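Local coordinates for protein-tyrosine-phosphatase (Vibrio vulnificus, PDB 7DHF) that probably hydrolyses phosphotyrosine in proteins to tyrosine and phosphate, as a low-molecular-weight protein tyrosine phosphatase, at residues Ser37-Pro51 and Asn69-Ser81. The protein carries 1 engineered substitution. Residues are numbered along the deposited sequence; the frame is centred on the assembly and turned at random. Where two conformers were deposited one is given.
Sequences SAGIAAEKSRLIGKP and NHQSQQLTSALCS
Gln74 OE1 accepts a nearly straight bond (173°) from Glu43 N at 2.9 Å and a second from a water that itself accepts from Lys44 N. At the other end of the amide, NE2 donates to Ile40 O at 2.9 Å and to Leu75 O. A bend at chi2 (64°) brings the amide alongside the type I turn Gly39-Ala42, and bonds at both ends fix its rotation. Here strand 34-39, an edge of the parallel sheet of the low-molecular-weight phosphatase fold, runs into a loop, probably the W-loop region, near the phosphate-binding P-loop (Ala12-Arg18). Ile40 O lies in the amide plane of Gln74, yet NE2 stands above the carbonyl plane of Ile40. A single beta bridge joins the backbones, Gly39 N to Gln73 O and Leu75 N to Gly39 O. Gln73 reaches back along the strand, its NE2 bonding Ser37 O at 2.9 Å. Ala38 CB packs against Leu79 CD2 at 3.5 Å. Farther along, Ser72 pairs with the type II turn Leu47-Lys50 through Gly49 N to Ser72 O and Ser72 N to Lys50 O. The buried Ser72 OG bonds Gly14 O and His70 NE2 bonds Asn15 O, tying 69-81 to the P-loop, whose predicted nucleophile is replaced by the engineered Ala12. Next to the Leu47-Lys50 turn, Pro51 CA approaches His70 O at 3.2 Å in a CA-H...O contact.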
# COMPACT_ATOMS: atom_id res chain seq x y z
N SER A 37 -3.82 -4.14 -3.11
CA SER A 37 -2.48 -3.59 -3.18
C SER A 37 -1.66 -4.32 -4.24
O SER A 37 -2.00 -5.43 -4.67
CB SER A 37 -1.77 -3.63 -1.82
OG SER A 37 -1.66 -4.96 -1.33
N ALA A 38 -0.56 -3.69 -4.65
CA ALA A 38 0.32 -4.26 -5.65
C ALA A 38 1.70 -3.63 -5.53
O ALA A 38 1.87 -2.58 -4.90
CB ALA A 38 -0.22 -4.07 -7.07
N GLY A 39 2.68 -4.28 -6.15
CA GLY A 39 4.05 -3.83 -6.10
C GLY A 39 4.64 -3.55 -7.46
O GLY A 39 4.48 -4.34 -8.40
N ILE A 40 5.34 -2.41 -7.59
CA ILE A 40 5.94 -2.02 -8.86
C ILE A 40 6.99 -3.02 -9.31
O ILE A 40 7.22 -3.19 -10.51
CB ILE A 40 6.52 -0.60 -8.73
CG1 ILE A 40 5.40 0.42 -8.57
CG2 ILE A 40 7.41 -0.25 -9.92
CD1 ILE A 40 5.84 1.75 -8.01
N ALA A 41 7.65 -3.70 -8.36
CA ALA A 41 8.74 -4.61 -8.67
C ALA A 41 8.53 -5.98 -8.03
O ALA A 41 9.49 -6.69 -7.74
CB ALA A 41 10.09 -4.02 -8.25
N ALA A 42 7.27 -6.36 -7.80
CA ALA A 42 7.00 -7.64 -7.16
C ALA A 42 7.53 -8.80 -7.99
O ALA A 42 8.11 -9.75 -7.45
CB ALA A 42 5.50 -7.79 -6.91
N GLU A 43 7.35 -8.74 -9.31
CA GLU A 43 7.77 -9.85 -10.17
C GLU A 43 9.29 -9.94 -10.23
O GLU A 43 9.86 -11.02 -10.05
CB GLU A 43 7.16 -9.68 -11.56
CG GLU A 43 7.11 -10.96 -12.39
CD GLU A 43 6.08 -10.90 -13.51
OE1 GLU A 43 5.50 -9.81 -13.74
OE2 GLU A 43 5.86 -11.94 -14.17
N LYS A 44 9.96 -8.81 -10.49
CA LYS A 44 11.42 -8.81 -10.56
C LYS A 44 12.05 -9.20 -9.23
O LYS A 44 13.16 -9.75 -9.20
CB LYS A 44 11.94 -7.43 -10.97
CG LYS A 44 11.82 -7.13 -12.45
CD LYS A 44 12.67 -5.92 -12.82
CE LYS A 44 12.49 -5.54 -14.28
NZ LYS A 44 11.11 -5.04 -14.55
N SER A 45 11.37 -8.91 -8.12
CA SER A 45 11.86 -9.28 -6.80
C SER A 45 11.59 -10.74 -6.46
O SER A 45 11.98 -11.19 -5.38
CB SER A 45 11.22 -8.38 -5.74
OG SER A 45 11.51 -7.02 -5.98
N ARG A 46 10.94 -11.48 -7.36
CA ARG A 46 10.61 -12.89 -7.14
C ARG A 46 9.65 -13.07 -5.98
O ARG A 46 9.68 -14.09 -5.28
CB ARG A 46 11.88 -13.74 -6.94
CG ARG A 46 12.87 -13.63 -8.09
CD ARG A 46 14.16 -14.38 -7.79
NE ARG A 46 14.83 -13.90 -6.59
CZ ARG A 46 15.55 -12.78 -6.52
NH1 ARG A 46 16.11 -12.43 -5.37
NH2 ARG A 46 15.71 -12.01 -7.59
N LEU A 47 8.77 -12.09 -5.77
CA LEU A 47 7.86 -12.09 -4.63
C LEU A 47 6.41 -12.44 -4.97
O LEU A 47 5.61 -12.58 -4.04
CB LEU A 47 7.89 -10.72 -3.93
CG LEU A 47 9.21 -10.36 -3.23
CD1 LEU A 47 9.17 -8.93 -2.74
CD2 LEU A 47 9.50 -11.31 -2.08
N ILE A 48 6.05 -12.59 -6.24
CA ILE A 48 4.65 -12.84 -6.58
C ILE A 48 4.16 -14.09 -5.85
O ILE A 48 4.80 -15.15 -5.89
CB ILE A 48 4.47 -12.97 -8.10
CG1 ILE A 48 4.72 -11.61 -8.77
CG2 ILE A 48 3.06 -13.49 -8.43
CD1 ILE A 48 4.52 -11.60 -10.27
N GLY A 49 3.01 -13.96 -5.20
CA GLY A 49 2.42 -15.04 -4.44
C GLY A 49 2.84 -15.10 -2.99
O GLY A 49 2.20 -15.80 -2.20
N LYS A 50 3.89 -14.38 -2.61
CA LYS A 50 4.40 -14.47 -1.25
C LYS A 50 3.43 -13.79 -0.28
O LYS A 50 2.75 -12.83 -0.63
CB LYS A 50 5.77 -13.81 -1.15
CG LYS A 50 6.88 -14.59 -1.84
CD LYS A 50 7.32 -15.79 -1.01
CE LYS A 50 8.39 -16.61 -1.71
NZ LYS A 50 7.87 -17.33 -2.90
N PRO A 51 3.37 -14.27 0.96
CA PRO A 51 2.56 -13.60 1.97
C PRO A 51 3.21 -12.30 2.41
O PRO A 51 4.36 -12.00 2.08
CB PRO A 51 2.52 -14.61 3.12
CG PRO A 51 3.81 -15.33 3.01
CD PRO A 51 4.10 -15.43 1.53
N ASN A 69 -3.26 -14.05 4.80
CA ASN A 69 -3.86 -14.45 3.53
C ASN A 69 -3.65 -13.40 2.45
O ASN A 69 -4.49 -13.21 1.57
CB ASN A 69 -5.35 -14.77 3.70
CG ASN A 69 -5.60 -15.76 4.82
OD1 ASN A 69 -6.39 -15.50 5.73
ND2 ASN A 69 -4.90 -16.89 4.77
N HIS A 70 -2.51 -12.71 2.51
CA HIS A 70 -2.11 -11.80 1.45
C HIS A 70 -1.23 -12.53 0.45
O HIS A 70 -0.47 -13.43 0.82
CB HIS A 70 -1.33 -10.62 2.03
CG HIS A 70 -0.74 -9.72 1.00
ND1 HIS A 70 -1.51 -8.87 0.23
CD2 HIS A 70 0.54 -9.55 0.59
CE1 HIS A 70 -0.72 -8.21 -0.61
NE2 HIS A 70 0.52 -8.60 -0.41
N GLN A 71 -1.34 -12.14 -0.81
CA GLN A 71 -0.47 -12.64 -1.87
C GLN A 71 0.06 -11.45 -2.65
O GLN A 71 -0.72 -10.70 -3.25
CB GLN A 71 -1.22 -13.59 -2.80
CG GLN A 71 -1.68 -14.88 -2.15
CD GLN A 71 -2.50 -15.73 -3.09
OE1 GLN A 71 -3.52 -15.28 -3.63
NE2 GLN A 71 -2.06 -16.96 -3.31
N SER A 72 1.38 -11.28 -2.65
CA SER A 72 1.99 -10.19 -3.41
C SER A 72 1.67 -10.32 -4.89
O SER A 72 1.69 -11.42 -5.45
CB SER A 72 3.51 -10.23 -3.21
OG SER A 72 4.16 -9.33 -4.08
N GLN A 73 1.34 -9.19 -5.52
CA GLN A 73 1.06 -9.17 -6.95
C GLN A 73 1.76 -7.99 -7.60
O GLN A 73 2.04 -6.97 -6.96
CB GLN A 73 -0.45 -9.11 -7.24
CG GLN A 73 -1.10 -7.75 -7.05
CD GLN A 73 -2.57 -7.76 -7.42
OE1 GLN A 73 -2.97 -8.41 -8.38
NE2 GLN A 73 -3.38 -7.05 -6.64
N GLN A 74 2.00 -8.13 -8.90
CA GLN A 74 2.72 -7.14 -9.69
C GLN A 74 1.77 -6.06 -10.20
O GLN A 74 0.64 -6.35 -10.61
CB GLN A 74 3.38 -7.83 -10.88
CG GLN A 74 3.99 -6.89 -11.92
CD GLN A 74 5.14 -6.07 -11.38
OE1 GLN A 74 5.98 -6.56 -10.62
NE2 GLN A 74 5.18 -4.80 -11.75
N LEU A 75 2.24 -4.82 -10.18
CA LEU A 75 1.48 -3.72 -10.74
C LEU A 75 1.52 -3.78 -12.26
O LEU A 75 2.60 -3.85 -12.86
CB LEU A 75 2.08 -2.40 -10.26
CG LEU A 75 1.34 -1.13 -10.70
CD1 LEU A 75 0.06 -0.95 -9.90
CD2 LEU A 75 2.24 0.07 -10.54
N THR A 76 0.35 -3.76 -12.89
CA THR A 76 0.24 -3.75 -14.34
C THR A 76 -0.74 -2.66 -14.76
O THR A 76 -1.53 -2.17 -13.95
CB THR A 76 -0.27 -5.09 -14.89
OG1 THR A 76 -1.63 -5.27 -14.49
CG2 THR A 76 0.57 -6.25 -14.38
N SER A 77 -0.68 -2.30 -16.04
CA SER A 77 -1.64 -1.34 -16.57
C SER A 77 -3.06 -1.86 -16.46
O SER A 77 -3.98 -1.12 -16.08
CB SER A 77 -1.30 -1.03 -18.03
OG SER A 77 -2.31 -0.24 -18.63
N ALA A 78 -3.27 -3.15 -16.77
CA ALA A 78 -4.60 -3.73 -16.65
C ALA A 78 -5.11 -3.65 -15.22
O ALA A 78 -6.29 -3.35 -14.98
CB ALA A 78 -4.59 -5.18 -17.14
N LEU A 79 -4.24 -3.92 -14.24
CA LEU A 79 -4.66 -3.83 -12.84
C LEU A 79 -5.09 -2.41 -12.49
O LEU A 79 -6.11 -2.21 -11.84
CB LEU A 79 -3.53 -4.30 -11.93
CG LEU A 79 -3.89 -4.40 -10.44
CD1 LEU A 79 -4.87 -5.55 -10.21
CD2 LEU A 79 -2.65 -4.58 -9.59
N CYS A 80 -4.31 -1.41 -12.92
CA CYS A 80 -4.64 -0.03 -12.60
C CYS A 80 -6.01 0.36 -13.13
O CYS A 80 -6.71 1.17 -12.50
CB CYS A 80 -3.58 0.91 -13.18
SG CYS A 80 -1.97 0.85 -12.35
N SER A 81 -6.42 -0.19 -14.27
CA SER A 81 -7.72 0.15 -14.85
C SER A 81 -8.88 -0.32 -13.98
O SER A 81 -10.00 0.15 -14.17
CB SER A 81 -7.85 -0.43 -16.26
OG SER A 81 -7.90 -1.84 -16.23
O HOH W 1 8.66 -6.43 -11.44
O HOH W 2 0.43 -17.84 -2.57
O HOH W 3 0.68 -16.14 0.29